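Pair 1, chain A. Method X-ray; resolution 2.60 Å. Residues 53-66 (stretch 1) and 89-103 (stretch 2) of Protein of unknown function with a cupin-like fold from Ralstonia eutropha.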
# COMPACT_ATOMS: atom_id res chain seq x y z
N GLY A 53 7.54 -14.30 6.01
CA GLY A 53 6.60 -15.40 5.92
C GLY A 53 5.17 -15.09 5.52
O GLY A 53 4.26 -15.87 5.80
N LEU A 54 4.95 -13.97 4.85
CA LEU A 54 3.59 -13.62 4.46
C LEU A 54 3.24 -14.07 3.06
O LEU A 54 4.08 -14.12 2.18
CB LEU A 54 3.33 -12.12 4.53
CG LEU A 54 3.44 -11.47 5.90
CD1 LEU A 54 2.98 -10.04 5.76
CD2 LEU A 54 2.64 -12.23 6.99
N THR A 55 1.97 -14.44 2.91
CA THR A 55 1.38 -14.79 1.64
C THR A 55 0.04 -14.09 1.60
O THR A 55 -0.91 -14.51 2.24
CB THR A 55 1.19 -16.28 1.50
OG1 THR A 55 2.47 -16.88 1.39
CG2 THR A 55 0.39 -16.60 0.25
N LEU A 56 -0.04 -12.99 0.89
CA LEU A 56 -1.27 -12.23 0.80
C LEU A 56 -2.22 -12.87 -0.19
O LEU A 56 -1.84 -13.79 -0.92
CB LEU A 56 -0.98 -10.78 0.42
CG LEU A 56 -0.10 -10.02 1.41
CD1 LEU A 56 0.24 -8.67 0.81
CD2 LEU A 56 -0.78 -9.91 2.77
N PRO A 57 -3.49 -12.40 -0.22
CA PRO A 57 -4.40 -12.98 -1.18
C PRO A 57 -4.05 -12.51 -2.58
O PRO A 57 -3.23 -11.61 -2.73
CB PRO A 57 -5.76 -12.43 -0.74
CG PRO A 57 -5.54 -11.80 0.58
CD PRO A 57 -4.15 -11.37 0.59
N LEU A 58 -4.64 -13.12 -3.59
CA LEU A 58 -4.44 -12.68 -4.97
C LEU A 58 -5.05 -11.28 -5.15
O LEU A 58 -6.19 -11.06 -4.77
CB LEU A 58 -5.06 -13.64 -5.99
CG LEU A 58 -4.38 -14.95 -6.39
CD1 LEU A 58 -5.32 -15.75 -7.25
CD2 LEU A 58 -3.13 -14.70 -7.16
N HIS A 59 -4.28 -10.36 -5.72
CA HIS A 59 -4.73 -8.98 -5.97
C HIS A 59 -4.90 -8.72 -7.45
O HIS A 59 -3.90 -8.69 -8.16
CB HIS A 59 -3.71 -7.94 -5.44
CG HIS A 59 -3.55 -7.92 -3.95
ND1 HIS A 59 -4.61 -7.89 -3.07
CD2 HIS A 59 -2.43 -7.86 -3.18
CE1 HIS A 59 -4.16 -7.86 -1.83
NE2 HIS A 59 -2.84 -7.85 -1.86
N PHE A 60 -6.13 -8.54 -7.91
CA PHE A 60 -6.38 -8.13 -9.30
C PHE A 60 -6.32 -6.61 -9.33
O PHE A 60 -7.07 -5.95 -8.61
CB PHE A 60 -7.75 -8.61 -9.79
CG PHE A 60 -8.10 -8.13 -11.15
CD1 PHE A 60 -7.69 -8.83 -12.26
CD2 PHE A 60 -8.83 -6.97 -11.33
CE1 PHE A 60 -8.00 -8.40 -13.53
CE2 PHE A 60 -9.14 -6.53 -12.61
CZ PHE A 60 -8.73 -7.25 -13.70
N HIS A 61 -5.44 -6.05 -10.16
CA HIS A 61 -5.26 -4.58 -10.27
C HIS A 61 -6.08 -3.97 -11.39
O HIS A 61 -6.00 -4.42 -12.52
CB HIS A 61 -3.80 -4.22 -10.51
CG HIS A 61 -2.87 -4.79 -9.49
ND1 HIS A 61 -2.92 -4.42 -8.17
CD2 HIS A 61 -1.90 -5.72 -9.59
CE1 HIS A 61 -2.01 -5.09 -7.49
NE2 HIS A 61 -1.37 -5.90 -8.33
N THR A 62 -6.87 -2.94 -11.08
CA THR A 62 -7.64 -2.26 -12.10
C THR A 62 -6.87 -1.08 -12.70
O THR A 62 -7.31 -0.48 -13.68
CB THR A 62 -8.97 -1.72 -11.54
OG1 THR A 62 -8.71 -0.79 -10.49
CG2 THR A 62 -9.86 -2.87 -11.02
N GLY A 63 -5.75 -0.72 -12.09
CA GLY A 63 -4.90 0.38 -12.57
C GLY A 63 -3.45 -0.02 -12.35
O GLY A 63 -3.19 -1.12 -11.81
N THR A 64 -2.51 0.86 -12.73
CA THR A 64 -1.08 0.51 -12.63
C THR A 64 -0.54 0.47 -11.21
O THR A 64 -1.13 1.03 -10.31
CB THR A 64 -0.16 1.48 -13.43
OG1 THR A 64 -0.20 2.78 -12.84
CG2 THR A 64 -0.57 1.56 -14.91
N VAL A 65 0.56 -0.25 -11.03
CA VAL A 65 1.28 -0.29 -9.75
C VAL A 65 2.76 -0.05 -10.00
O VAL A 65 3.37 -0.75 -10.82
CB VAL A 65 1.22 -1.64 -9.01
CG1 VAL A 65 2.03 -1.55 -7.74
CG2 VAL A 65 -0.22 -2.04 -8.69
N HIS A 66 3.29 0.96 -9.33
CA HIS A 66 4.73 1.29 -9.36
C HIS A 66 5.27 0.97 -7.97
O HIS A 66 4.83 1.53 -6.98
CB HIS A 66 4.96 2.76 -9.65
CG HIS A 66 4.55 3.18 -11.01
ND1 HIS A 66 5.42 3.14 -12.08
CD2 HIS A 66 3.39 3.67 -11.49
CE1 HIS A 66 4.80 3.57 -13.16
NE2 HIS A 66 3.57 3.90 -12.83
N TYR A 89 12.85 -2.18 -8.75
CA TYR A 89 11.62 -1.52 -9.16
C TYR A 89 10.79 -2.51 -9.98
O TYR A 89 11.31 -3.37 -10.67
CB TYR A 89 11.91 -0.25 -9.95
CG TYR A 89 10.75 0.26 -10.76
CD1 TYR A 89 9.78 1.06 -10.20
CD2 TYR A 89 10.64 -0.06 -12.11
CE1 TYR A 89 8.73 1.53 -10.95
CE2 TYR A 89 9.60 0.42 -12.87
CZ TYR A 89 8.65 1.20 -12.29
OH TYR A 89 7.63 1.63 -13.05
N LEU A 90 9.48 -2.37 -9.87
CA LEU A 90 8.52 -3.18 -10.61
C LEU A 90 7.38 -2.31 -11.11
O LEU A 90 6.81 -1.54 -10.36
CB LEU A 90 7.90 -4.23 -9.68
CG LEU A 90 6.74 -5.01 -10.28
CD1 LEU A 90 7.29 -5.97 -11.32
CD2 LEU A 90 5.99 -5.74 -9.19
N TYR A 91 7.05 -2.47 -12.38
CA TYR A 91 5.87 -1.85 -12.97
C TYR A 91 4.91 -2.99 -13.21
O TYR A 91 5.28 -3.99 -13.83
CB TYR A 91 6.18 -1.18 -14.30
CG TYR A 91 4.94 -0.86 -15.10
CD1 TYR A 91 4.25 0.34 -14.93
CD2 TYR A 91 4.46 -1.75 -16.05
CE1 TYR A 91 3.12 0.63 -15.68
CE2 TYR A 91 3.33 -1.48 -16.80
CZ TYR A 91 2.65 -0.28 -16.62
OH TYR A 91 1.52 -0.03 -17.39
N GLU A 92 3.69 -2.86 -12.71
CA GLU A 92 2.68 -3.89 -12.91
C GLU A 92 1.50 -3.19 -13.62
O GLU A 92 0.99 -2.19 -13.13
CB GLU A 92 2.23 -4.40 -11.55
CG GLU A 92 2.10 -5.90 -11.43
CD GLU A 92 1.42 -6.29 -10.10
OE1 GLU A 92 1.48 -5.46 -9.14
OE2 GLU A 92 0.83 -7.41 -10.01
N PRO A 93 1.10 -3.67 -14.80
CA PRO A 93 0.00 -2.94 -15.43
C PRO A 93 -1.36 -3.31 -14.88
O PRO A 93 -1.50 -4.25 -14.10
CB PRO A 93 0.10 -3.39 -16.90
CG PRO A 93 0.65 -4.76 -16.83
CD PRO A 93 1.56 -4.80 -15.63
N GLY A 94 -2.36 -2.53 -15.27
CA GLY A 94 -3.74 -2.84 -14.93
C GLY A 94 -4.08 -4.12 -15.68
O GLY A 94 -3.53 -4.40 -16.75
N GLY A 95 -4.96 -4.92 -15.07
CA GLY A 95 -5.42 -6.17 -15.63
C GLY A 95 -4.61 -7.36 -15.14
O GLY A 95 -4.96 -8.50 -15.44
N SER A 96 -3.54 -7.10 -14.39
CA SER A 96 -2.73 -8.18 -13.88
C SER A 96 -3.26 -8.68 -12.53
O SER A 96 -3.98 -7.97 -11.82
CB SER A 96 -1.27 -7.75 -13.79
OG SER A 96 -1.05 -6.72 -12.83
N ILE A 97 -2.92 -9.92 -12.21
CA ILE A 97 -3.30 -10.55 -10.97
C ILE A 97 -2.11 -11.39 -10.50
O ILE A 97 -1.67 -12.28 -11.20
CB ILE A 97 -4.59 -11.40 -11.14
CG1 ILE A 97 -4.96 -12.10 -9.83
CG2 ILE A 97 -4.43 -12.39 -12.28
CD1 ILE A 97 -6.33 -12.78 -9.87
N HIS A 98 -1.57 -11.06 -9.33
CA HIS A 98 -0.46 -11.82 -8.76
C HIS A 98 -0.65 -11.93 -7.26
O HIS A 98 -1.54 -11.29 -6.71
CB HIS A 98 0.89 -11.15 -9.06
CG HIS A 98 1.16 -10.97 -10.52
ND1 HIS A 98 1.19 -9.73 -11.12
CD2 HIS A 98 1.35 -11.87 -11.51
CE1 HIS A 98 1.41 -9.87 -12.41
NE2 HIS A 98 1.51 -11.16 -12.67
N GLN A 99 0.20 -12.73 -6.63
CA GLN A 99 0.15 -12.98 -5.19
C GLN A 99 1.48 -12.68 -4.49
O GLN A 99 2.47 -13.36 -4.71
CB GLN A 99 -0.24 -14.43 -4.94
CG GLN A 99 -0.22 -14.81 -3.49
CD GLN A 99 -0.78 -16.17 -3.23
OE1 GLN A 99 -0.42 -17.16 -3.89
NE2 GLN A 99 -1.66 -16.25 -2.24
N PHE A 100 1.44 -11.69 -3.60
CA PHE A 100 2.59 -11.20 -2.85
C PHE A 100 3.01 -12.22 -1.79
O PHE A 100 2.17 -12.77 -1.09
CB PHE A 100 2.22 -9.85 -2.20
CG PHE A 100 3.34 -9.15 -1.50
CD1 PHE A 100 3.60 -9.37 -0.15
CD2 PHE A 100 4.11 -8.21 -2.18
CE1 PHE A 100 4.62 -8.71 0.50
CE2 PHE A 100 5.14 -7.54 -1.54
CZ PHE A 100 5.40 -7.78 -0.21
N ASN A 101 4.31 -12.45 -1.68
CA ASN A 101 4.86 -13.33 -0.67
C ASN A 101 6.14 -12.73 -0.11
O ASN A 101 6.93 -12.15 -0.88
CB ASN A 101 5.28 -14.68 -1.26
CG ASN A 101 4.13 -15.49 -1.81
OD1 ASN A 101 3.47 -16.24 -1.07
ND2 ASN A 101 3.95 -15.44 -3.12
N THR A 102 6.34 -12.84 1.20
CA THR A 102 7.63 -12.54 1.81
C THR A 102 8.11 -13.90 2.26
O THR A 102 7.42 -14.56 3.03
CB THR A 102 7.61 -11.57 3.01
OG1 THR A 102 6.61 -11.96 3.96
CG2 THR A 102 7.38 -10.14 2.56
N PRO A 103 9.28 -14.32 1.78
CA PRO A 103 9.82 -15.61 2.24
C PRO A 103 9.94 -15.72 3.75
O PRO A 103 10.28 -14.74 4.40
CB PRO A 103 11.24 -15.63 1.66
CG PRO A 103 11.21 -14.68 0.51
CD PRO A 103 10.17 -13.65 0.81

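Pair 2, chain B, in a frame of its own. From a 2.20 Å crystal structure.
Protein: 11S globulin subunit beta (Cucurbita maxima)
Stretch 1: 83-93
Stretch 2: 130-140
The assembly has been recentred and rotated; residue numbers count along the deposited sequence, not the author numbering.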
# COMPACT_ATOMS: atom_id res chain seq x y z
N ALA B 83 14.91 -2.97 -3.46
CA ALA B 83 13.87 -3.98 -3.33
C ALA B 83 14.32 -5.16 -2.47
O ALA B 83 15.50 -5.50 -2.44
CB ALA B 83 13.47 -4.48 -4.72
N PRO B 84 13.38 -5.78 -1.74
CA PRO B 84 13.67 -6.93 -0.88
C PRO B 84 13.99 -8.13 -1.78
O PRO B 84 13.46 -8.23 -2.90
CB PRO B 84 12.36 -7.17 -0.13
CG PRO B 84 11.58 -5.90 -0.32
CD PRO B 84 11.94 -5.47 -1.70
N LYS B 85 14.82 -9.04 -1.29
CA LYS B 85 15.20 -10.21 -2.06
C LYS B 85 15.20 -11.50 -1.28
O LYS B 85 15.43 -11.53 -0.06
CB LYS B 85 16.61 -10.03 -2.65
CG LYS B 85 16.76 -8.95 -3.70
CD LYS B 85 18.25 -8.73 -3.98
CE LYS B 85 18.47 -7.68 -5.05
NZ LYS B 85 19.91 -7.60 -5.44
N LEU B 86 14.97 -12.58 -2.01
CA LEU B 86 15.02 -13.91 -1.48
C LEU B 86 16.04 -14.51 -2.43
O LEU B 86 16.07 -14.18 -3.61
CB LEU B 86 13.67 -14.60 -1.62
CG LEU B 86 12.90 -14.88 -0.33
CD1 LEU B 86 13.22 -13.89 0.78
CD2 LEU B 86 11.44 -14.87 -0.67
N ILE B 87 16.88 -15.39 -1.90
CA ILE B 87 17.92 -16.01 -2.70
C ILE B 87 17.95 -17.49 -2.41
O ILE B 87 18.25 -17.89 -1.28
CB ILE B 87 19.28 -15.41 -2.38
CG1 ILE B 87 19.30 -13.94 -2.76
CG2 ILE B 87 20.37 -16.19 -3.08
CD1 ILE B 87 20.63 -13.24 -2.53
N PHE B 88 17.63 -18.29 -3.41
CA PHE B 88 17.66 -19.72 -3.22
C PHE B 88 19.02 -20.25 -3.67
O PHE B 88 19.45 -19.97 -4.79
CB PHE B 88 16.57 -20.41 -4.03
CG PHE B 88 16.55 -21.90 -3.88
CD1 PHE B 88 16.13 -22.48 -2.69
CD2 PHE B 88 16.96 -22.72 -4.92
CE1 PHE B 88 16.11 -23.87 -2.54
CE2 PHE B 88 16.94 -24.10 -4.79
CZ PHE B 88 16.51 -24.68 -3.59
N VAL B 89 19.68 -20.99 -2.79
CA VAL B 89 20.99 -21.58 -3.07
C VAL B 89 20.74 -22.90 -3.79
O VAL B 89 20.45 -23.91 -3.16
CB VAL B 89 21.79 -21.83 -1.76
CG1 VAL B 89 23.11 -22.50 -2.06
CG2 VAL B 89 22.02 -20.50 -1.04
N ALA B 90 20.84 -22.87 -5.11
CA ALA B 90 20.57 -24.04 -5.93
C ALA B 90 21.71 -25.04 -5.92
O ALA B 90 21.49 -26.24 -6.10
CB ALA B 90 20.26 -23.61 -7.37
N GLN B 91 22.93 -24.56 -5.71
CA GLN B 91 24.10 -25.43 -5.69
C GLN B 91 25.30 -24.79 -5.00
O GLN B 91 25.55 -23.59 -5.14
CB GLN B 91 24.49 -25.82 -7.12
CG GLN B 91 25.74 -26.69 -7.22
CD GLN B 91 26.25 -26.86 -8.66
OE1 GLN B 91 25.61 -27.49 -9.50
NE2 GLN B 91 27.42 -26.30 -8.93
N GLY B 92 26.03 -25.60 -4.24
CA GLY B 92 27.22 -25.12 -3.55
C GLY B 92 26.98 -24.62 -2.15
O GLY B 92 25.88 -24.76 -1.61
N PHE B 93 28.02 -24.06 -1.53
CA PHE B 93 27.90 -23.51 -0.19
C PHE B 93 28.97 -22.47 0.08
O PHE B 93 30.03 -22.48 -0.55
CB PHE B 93 27.94 -24.62 0.88
CG PHE B 93 29.15 -25.51 0.82
CD1 PHE B 93 29.19 -26.60 -0.05
CD2 PHE B 93 30.23 -25.30 1.67
CE1 PHE B 93 30.28 -27.47 -0.07
CE2 PHE B 93 31.33 -26.16 1.67
CZ PHE B 93 31.36 -27.25 0.79
N PRO B 130 27.28 -18.77 7.33
CA PRO B 130 27.49 -19.80 6.32
C PRO B 130 26.14 -20.20 5.74
O PRO B 130 25.10 -19.97 6.36
CB PRO B 130 28.13 -20.93 7.12
CG PRO B 130 27.41 -20.82 8.44
CD PRO B 130 27.41 -19.33 8.69
N PHE B 131 26.15 -20.78 4.55
CA PHE B 131 24.92 -21.22 3.92
C PHE B 131 25.28 -22.35 2.97
O PHE B 131 26.42 -22.47 2.54
CB PHE B 131 24.25 -20.07 3.16
CG PHE B 131 25.10 -19.48 2.07
CD1 PHE B 131 25.21 -20.12 0.84
CD2 PHE B 131 25.80 -18.30 2.28
CE1 PHE B 131 26.02 -19.59 -0.16
CE2 PHE B 131 26.61 -17.76 1.29
CZ PHE B 131 26.72 -18.40 0.07
N ARG B 132 24.30 -23.17 2.65
CA ARG B 132 24.53 -24.31 1.78
C ARG B 132 23.31 -24.57 0.91
O ARG B 132 22.25 -23.98 1.11
CB ARG B 132 24.83 -25.53 2.63
CG ARG B 132 23.71 -25.85 3.58
CD ARG B 132 23.98 -27.09 4.40
NE ARG B 132 22.74 -27.73 4.81
CZ ARG B 132 21.78 -27.13 5.51
NH1 ARG B 132 21.92 -25.86 5.88
NH2 ARG B 132 20.67 -27.79 5.80
N GLU B 133 23.47 -25.49 -0.03
CA GLU B 133 22.40 -25.86 -0.95
C GLU B 133 21.07 -26.13 -0.28
O GLU B 133 20.98 -26.93 0.65
CB GLU B 133 22.82 -27.09 -1.76
CG GLU B 133 22.04 -27.28 -3.05
CD GLU B 133 22.54 -28.47 -3.87
OE1 GLU B 133 23.77 -28.58 -4.08
OE2 GLU B 133 21.69 -29.28 -4.30
N GLY B 134 20.02 -25.47 -0.76
CA GLY B 134 18.71 -25.67 -0.19
C GLY B 134 18.33 -24.52 0.72
O GLY B 134 17.19 -24.41 1.17
N ASP B 135 19.30 -23.67 1.02
CA ASP B 135 19.02 -22.51 1.85
C ASP B 135 18.29 -21.44 1.05
O ASP B 135 18.58 -21.19 -0.12
CB ASP B 135 20.31 -21.90 2.42
CG ASP B 135 20.88 -22.72 3.59
OD1 ASP B 135 20.13 -23.51 4.19
OD2 ASP B 135 22.08 -22.56 3.89
N LEU B 136 17.33 -20.81 1.72
CA LEU B 136 16.55 -19.73 1.18
C LEU B 136 17.03 -18.57 2.04
O LEU B 136 16.67 -18.48 3.23
CB LEU B 136 15.06 -19.99 1.40
CG LEU B 136 14.02 -19.01 0.84
CD1 LEU B 136 14.21 -17.64 1.48
CD2 LEU B 136 14.15 -18.92 -0.68
N LEU B 137 17.87 -17.71 1.47
CA LEU B 137 18.41 -16.57 2.19
C LEU B 137 17.52 -15.36 1.99
O LEU B 137 16.87 -15.21 0.95
CB LEU B 137 19.83 -16.26 1.69
CG LEU B 137 20.73 -17.49 1.58
CD1 LEU B 137 22.12 -17.10 1.06
CD2 LEU B 137 20.84 -18.14 2.95
N VAL B 138 17.50 -14.48 2.98
CA VAL B 138 16.70 -13.27 2.91
C VAL B 138 17.61 -12.05 2.90
O VAL B 138 18.64 -12.02 3.57
CB VAL B 138 15.74 -13.18 4.12
CG1 VAL B 138 15.00 -11.83 4.13
CG2 VAL B 138 14.75 -14.33 4.08
N VAL B 139 17.24 -11.04 2.12
CA VAL B 139 18.00 -9.81 2.07
C VAL B 139 17.00 -8.66 2.00
O VAL B 139 16.46 -8.37 0.94
CB VAL B 139 18.92 -9.74 0.83
CG1 VAL B 139 19.75 -8.46 0.88
CG2 VAL B 139 19.83 -10.95 0.78
N PRO B 140 16.74 -8.00 3.14
CA PRO B 140 15.78 -6.88 3.15
C PRO B 140 16.28 -5.75 2.26
O PRO B 140 17.48 -5.66 1.98
CB PRO B 140 15.73 -6.45 4.62
CG PRO B 140 16.06 -7.72 5.36
CD PRO B 140 17.19 -8.30 4.51
O HOH W 1 17.50 -6.38 -1.13

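Pair 1 and pair 2 share an antiparallel arrangement in which one strand runs alongside a second segment that contains a type II beta turn, Pro A93 to Ser A96 in pair 1 and Arg B132 to Asp B135 in pair 2. Over 14 central residues the backbones superpose with an RMSD of 0.7 Å. His A59, Phe A60 and His A61 fall on Ile B87, Phe B88 and Val B89, while Gly A95, Ser A96 and Ile A97 fall on Gly B134, Asp B135 and Leu B136.

The same backbone hydrogen bonds hold the turn against the strand. In pair 1, His A61 N donates to Ser A96 O (2.9 Å) and Gly A95 N donates to His A61 O (2.8 Å); in pair 2, Val B89 N donates to Asp B135 O (2.9 Å) and Gly B134 N to Val B89 O (2.9 Å). Both turns have glycine at the matched position, Gly A95 and Gly B134, with phi of 94° and 103°. At these backbone angles a CB would be jammed against the carbonyl oxygen of the preceding residue. The next residue braces the turn with its side chain in each case, but the bonds run in opposite senses: Ser A96 OG donates to the backbone carbonyl Pro A93 O (2.8 Å), whereas Asp B135 OD2 accepts from the backbone amide Arg B132 N (2.6 Å). Pro A93, matched to Arg B132, has no amide hydrogen.

The side chains on the face bearing the matched phenylalanines are treated most alike. Phe A60 and Phe B88 both adopt the t rotamer, and their side-chain centres lie 0.6 Å apart after superposition. Each meets an aliphatic residue across the strands: Phe A60 CD1 lies 4.2 Å from Ile A97 CB, and Phe B88 CB lies 4.4 Å from Leu B136 CD2. The neighbouring leucines extend this apolar patch, with Leu A58 CD1 4.1 Å from Ile A97 CD1 and Leu B86 CG 3.6 Å from Leu B136 CD1.

Around Ile B87 and Val B89 the side-chain contacts are hydrocarbon: Ile B87 CB packs 4.2 Å from Leu B137 CB, and Val B89 CG2 touches both Phe B131 CD1 (3.7 Å) and Leu B137 CD1 (4.0 Å). The positions matched to these four residues are polar in pair 1. His A59 and His A98 match Ile B87 and Leu B137, His A61 matches Val B89, and Glu A92 matches Phe B131. Glu A92 lies beside two of these histidines: His A98 ND1 donates to Glu A92 OE2 (2.6 Å), and His A61 NE2 lies 3.0 Å from Glu A92 OE1, too poorly angled for a hydrogen bond. A buried valine fitted between hydrophobic neighbours thus has as its counterpart a buried imidazole beside a buried carboxylate.

The frameworks diverge past the turn-facing strand end, where Thr A64 and Gly B92 are already 2.0 Å apart. Beyond it, pair 1 resumes pairing through reciprocal hydrogen bonds, Val A65 N to Glu A92 O and Glu A92 N to Val A65 O, both 2.9 Å.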